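Local coordinates for protein mariner Mos1 transposase (Drosophila mauritiana, PDB 4MDB) that moves the Mos1 mariner transposon by a metal-dependent cut-and-paste mechanism, and is represented here by its catalytic domain, at residues D36-F42 and K69-V75. The protein carries 1 engineered substitution. Residues are numbered along the deposited sequence; the frame is centred on the assembly and turned at random.
Sequences DEKWIFF and KKTMLCV. With MG (magnesium ion), chain D; MG (magnesium ion), chain C; RLT (N-(4-fluorobenzyl)-5-hydroxy-1-methyl-2-(1-methyl-1-{[(5-methyl-1,3,4-oxadiazol-2-yl)carbonyl]amino}ethyl)-6-oxo-1,6-di hydropyrimidine-4-carboxamide), chain B.
The indole of Trp-39 is overlapped by Lys-70 of strand 69-75 on one face and, in one of two modelled conformers, by Met-72 on the other. CE of Lys-70 sits almost straight above the six-membered ring, and its NZ makes a cation-pi contact with the five-membered ring, 3.7 Å from NZ to the centroid. CG of Lys-70 lies between the backbone N and the carbonyl carbon (chi1 59°), and the chain stays extended beyond it, which carries it across the indole. Its CB also meets CD2 of Phe-41, whose side chain runs beside it. In that conformer of Met-72, the methyl CE is 3.4 Å from CZ2 of Trp-39. A bend at chi3 (-66°) turns this methyl onto the ring; SD stands farther above the same face, a distant Met-aromatic contact, and also touches CB of Glu-37.

On the reverse side of the two strands, CD1 of Ile-40 packs on CB of Leu-73 at 4.0 Å, and CB of Lys-69 lies over a face of the Phe-42 ring. Helix 183-196 covers Ile-40, Thr-71, Leu-73 and Val-75.

The backbones pair antiparallel. Two-way N-H to O bonds join Asp-36 to Val-75, Lys-38 to Leu-73 and Ile-40 to Thr-71. The Ile-40 N to Thr-71 O bond is 2.8 Å.

At one end, Asp-36 bridges two magnesium ions, OD1 at 2.1 Å from one and OD2 at 1.9 Å from the other. Raltegravir OAH bridges the same pair. Asp-129 shares the ion held by OD1, and Asp-164 the ion held by OD2. Glu-37 serves as second shell: its O accepts from a water on each ion, its OE2 from another water, and OE1 is hydrogen-bonded to NE2 of His-134. The middle strand of the sheet, paired antiparallel with its neighbour and carrying the first aspartate to two metals, is characteristic of the RNase H-like fold of DDE/D transposases.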
loop_
_atom_site.group_PDB
_atom_site.type_symbol
_atom_site.label_atom_id
_atom_site.label_comp_id
_atom_site.label_asym_id
_atom_site.label_seq_id
_atom_site.Cartn_x
_atom_site.Cartn_y
_atom_site.Cartn_z
ATOM N N ASP A 36 2.023 0.567 -2.250
ATOM C CA ASP A 36 2.172 -0.466 -3.328
ATOM C C ASP A 36 2.510 0.303 -4.629
ATOM O O ASP A 36 2.341 1.533 -4.762
ATOM C CB ASP A 36 0.861 -1.216 -3.537
ATOM C CG ASP A 36 0.988 -2.473 -4.389
ATOM O OD1 ASP A 36 2.050 -3.097 -4.307
ATOM O OD2 ASP A 36 -0.068 -2.723 -5.050
ATOM N N GLU A 37 2.973 -0.482 -5.614
ATOM C CA GLU A 37 3.376 -0.021 -6.930
ATOM C C GLU A 37 2.340 -0.443 -7.966
ATOM O O GLU A 37 1.780 -1.535 -7.891
ATOM C CB GLU A 37 4.734 -0.670 -7.259
ATOM C CG GLU A 37 5.878 -0.291 -6.350
ATOM C CD GLU A 37 6.133 -1.254 -5.161
ATOM O OE1 GLU A 37 7.273 -1.207 -4.587
ATOM O OE2 GLU A 37 5.196 -2.030 -4.822
ATOM N N LYS A 38 2.124 0.390 -8.963
ATOM C CA LYS A 38 1.275 0.074 -10.139
ATOM C C LYS A 38 1.825 0.738 -11.404
ATOM O O LYS A 38 2.232 1.887 -11.358
ATOM C CB LYS A 38 -0.140 0.592 -9.892
ATOM C CG LYS A 38 -1.124 0.499 -11.036
ATOM C CD LYS A 38 -2.526 0.801 -10.582
ATOM C CE LYS A 38 -3.546 0.741 -11.723
ATOM N NZ LYS A 38 -3.582 -0.622 -12.346
ATOM N N TRP A 39 1.805 0.037 -12.527
ATOM C CA TRP A 39 2.170 0.627 -13.790
ATOM C C TRP A 39 1.074 1.521 -14.325
ATOM O O TRP A 39 -0.095 1.165 -14.288
ATOM C CB TRP A 39 2.423 -0.505 -14.842
ATOM C CG TRP A 39 3.647 -1.359 -14.700
ATOM C CD1 TRP A 39 3.673 -2.709 -14.423
ATOM C CD2 TRP A 39 5.009 -0.950 -14.879
ATOM N NE1 TRP A 39 4.993 -3.156 -14.417
ATOM C CE2 TRP A 39 5.827 -2.102 -14.688
ATOM C CE3 TRP A 39 5.633 0.285 -15.158
ATOM C CZ2 TRP A 39 7.232 -2.052 -14.805
ATOM C CZ3 TRP A 39 7.042 0.338 -15.243
ATOM C CH2 TRP A 39 7.817 -0.829 -15.084
ATOM N N ILE A 40 1.461 2.658 -14.909
ATOM C CA ILE A 40 0.560 3.545 -15.593
ATOM C C ILE A 40 1.196 3.735 -16.997
ATOM O O ILE A 40 2.429 3.901 -17.125
ATOM C CB ILE A 40 0.382 4.916 -14.930
ATOM C CG1 ILE A 40 -0.096 4.759 -13.462
ATOM C CG2 ILE A 40 -0.557 5.734 -15.847
ATOM C CD1 ILE A 40 -0.213 6.093 -12.757
ATOM N N PHE A 41 0.356 3.585 -18.015
ATOM C CA PHE A 41 0.778 3.523 -19.423
ATOM C C PHE A 41 0.521 4.862 -20.143
ATOM O O PHE A 41 -0.437 5.559 -19.818
ATOM C CB PHE A 41 0.035 2.396 -20.171
ATOM C CG PHE A 41 0.217 1.031 -19.543
ATOM C CD1 PHE A 41 -0.589 0.624 -18.471
ATOM C CD2 PHE A 41 1.218 0.167 -19.981
ATOM C CE1 PHE A 41 -0.410 -0.632 -17.873
ATOM C CE2 PHE A 41 1.395 -1.077 -19.386
ATOM C CZ PHE A 41 0.591 -1.471 -18.328
ATOM N N PHE A 42 1.380 5.193 -21.109
ATOM C CA PHE A 42 1.264 6.434 -21.906
ATOM C C PHE A 42 2.014 6.302 -23.225
ATOM O O PHE A 42 3.188 5.927 -23.223
ATOM C CB PHE A 42 1.767 7.664 -21.102
ATOM C CG PHE A 42 3.273 7.777 -20.969
ATOM C CD1 PHE A 42 4.027 8.430 -21.956
ATOM C CD2 PHE A 42 3.933 7.272 -19.850
ATOM C CE1 PHE A 42 5.406 8.539 -21.845
ATOM C CE2 PHE A 42 5.309 7.388 -19.727
ATOM C CZ PHE A 42 6.041 8.026 -20.724
ATOM N N LYS A 69 4.883 3.004 -23.847
ATOM C CA LYS A 69 5.696 3.288 -22.668
ATOM C C LYS A 69 4.861 3.238 -21.379
ATOM O O LYS A 69 3.630 3.299 -21.411
ATOM C CB LYS A 69 6.393 4.646 -22.791
ATOM C CG LYS A 69 7.687 4.589 -23.599
ATOM C CD LYS A 69 8.477 5.876 -23.469
ATOM C CE LYS A 69 9.975 5.631 -23.538
ATOM N NZ LYS A 69 10.695 6.871 -23.132
ATOM N N LYS A 70 5.567 3.100 -20.262
ATOM C CA LYS A 70 4.921 3.032 -18.956
ATOM C C LYS A 70 5.809 3.552 -17.867
ATOM O O LYS A 70 7.030 3.461 -17.939
ATOM C CB LYS A 70 4.476 1.613 -18.686
ATOM C CG LYS A 70 5.623 0.632 -18.709
ATOM C CD LYS A 70 5.169 -0.809 -18.572
ATOM C CE LYS A 70 6.354 -1.743 -18.475
ATOM N NZ LYS A 70 5.882 -3.030 -17.928
ATOM N N THR A 71 5.174 4.057 -16.803
ATOM C CA THR A 71 5.840 4.594 -15.654
ATOM C C THR A 71 5.227 3.903 -14.415
ATOM O O THR A 71 4.065 3.625 -14.378
ATOM C CB THR A 71 5.664 6.124 -15.544
ATOM O OG1 THR A 71 6.167 6.601 -14.302
ATOM C CG2 THR A 71 4.191 6.521 -15.698
ATOM N N MET A 72 6.066 3.613 -13.450
ATOM C CA MET A 72 5.598 3.003 -12.237
ATOM C C MET A 72 5.227 4.081 -11.228
ATOM O O MET A 72 6.020 4.964 -10.879
ATOM C CB MET A 72 6.671 2.117 -11.662
ATOM C CG MET A 72 6.134 1.132 -10.661
ATOM S SD MET A 72 7.341 -0.054 -10.059
ATOM C CE MET A 72 7.603 -0.897 -11.603
ATOM N N LEU A 73 4.010 3.959 -10.742
ATOM C CA LEU A 73 3.535 4.739 -9.594
ATOM C C LEU A 73 3.890 3.937 -8.362
ATOM O O LEU A 73 3.503 2.741 -8.251
ATOM C CB LEU A 73 2.084 5.011 -9.666
ATOM C CG LEU A 73 1.355 5.598 -8.468
ATOM C CD1 LEU A 73 1.825 6.995 -8.143
ATOM C CD2 LEU A 73 -0.096 5.565 -8.738
ATOM N N CYS A 74 4.496 4.616 -7.389
ATOM C CA CYS A 74 4.803 4.035 -6.075
ATOM C C CYS A 74 4.142 4.974 -5.092
ATOM O O CYS A 74 4.511 6.137 -5.033
ATOM C CB CYS A 74 6.271 4.013 -5.845
ATOM S SG CYS A 74 7.218 3.196 -7.188
ATOM N N VAL A 75 3.195 4.494 -4.318
ATOM C CA VAL A 75 2.480 5.449 -3.468
ATOM C C VAL A 75 2.264 4.851 -2.095
ATOM O O VAL A 75 1.996 3.660 -1.948
ATOM C CB VAL A 75 1.118 5.850 -4.138
ATOM C CG1 VAL A 75 0.274 4.610 -4.453
ATOM C CG2 VAL A 75 0.268 6.734 -3.276
HETATM MG MG MG D . 2.553 -4.888 -5.229
HETATM MG MG MG C . -0.878 -4.108 -6.131
HETATM C CAA RLT B . 3.614 -13.964 -4.350
HETATM C CAB RLT B . -2.538 -7.699 -8.470
HETATM C CAC RLT B . -1.747 -10.647 -8.279
HETATM C CAD RLT B . -0.359 -9.476 -10.344
HETATM O OAE RLT B . 3.188 -6.693 -5.955
HETATM O OAF RLT B . 0.382 -11.100 -6.196
HETATM O OAG RLT B . -1.726 -5.768 -7.132
HETATM O OAH RLT B . 0.660 -5.448 -5.977
HETATM F FAI RLT B . 5.570 -12.758 -2.933
HETATM C CAJ RLT B . 4.566 -10.708 -3.650
HETATM C CAK RLT B . 6.101 -11.843 -5.087
HETATM C CAL RLT B . 4.394 -9.709 -4.631
HETATM C CAM RLT B . 5.937 -10.854 -6.067
HETATM C CAN RLT B . 4.924 -8.743 -6.950
HETATM N NAO RLT B . 3.950 -13.556 -6.953
HETATM N NAP RLT B . 3.158 -12.774 -7.836
HETATM N NAQ RLT B . 1.058 -8.791 -7.669
HETATM N NAR RLT B . 3.479 -8.622 -7.180
HETATM N NAS RLT B . 0.705 -10.960 -8.508
HETATM O OAT RLT B . 2.280 -12.646 -5.749
HETATM C CAU RLT B . 2.760 -7.642 -6.555
HETATM C CAV RLT B . 1.005 -11.358 -7.240
HETATM C CAW RLT B . 3.368 -13.436 -5.731
HETATM C CAX RLT B . 5.424 -11.788 -3.878
HETATM C CAY RLT B . 5.093 -9.775 -5.858
HETATM C CAZ RLT B . 0.500 -6.547 -6.728
HETATM C CBA RLT B . 2.188 -12.235 -7.051
HETATM C CBB RLT B . 1.399 -7.670 -6.925
HETATM C CBC RLT B . -0.195 -8.906 -8.184
HETATM C CBD RLT B . -0.843 -6.674 -7.237
HETATM N NBE RLT B . -1.128 -7.829 -7.986
HETATM C CBF RLT B . -0.461 -10.266 -9.009
HETATM O O HOH W 1 -0.391 -3.170 -7.883
HETATM O O HOH W 2 4.561 -4.546 -4.818
HETATM O O HOH W 3 2.923 -3.892 -7.035
#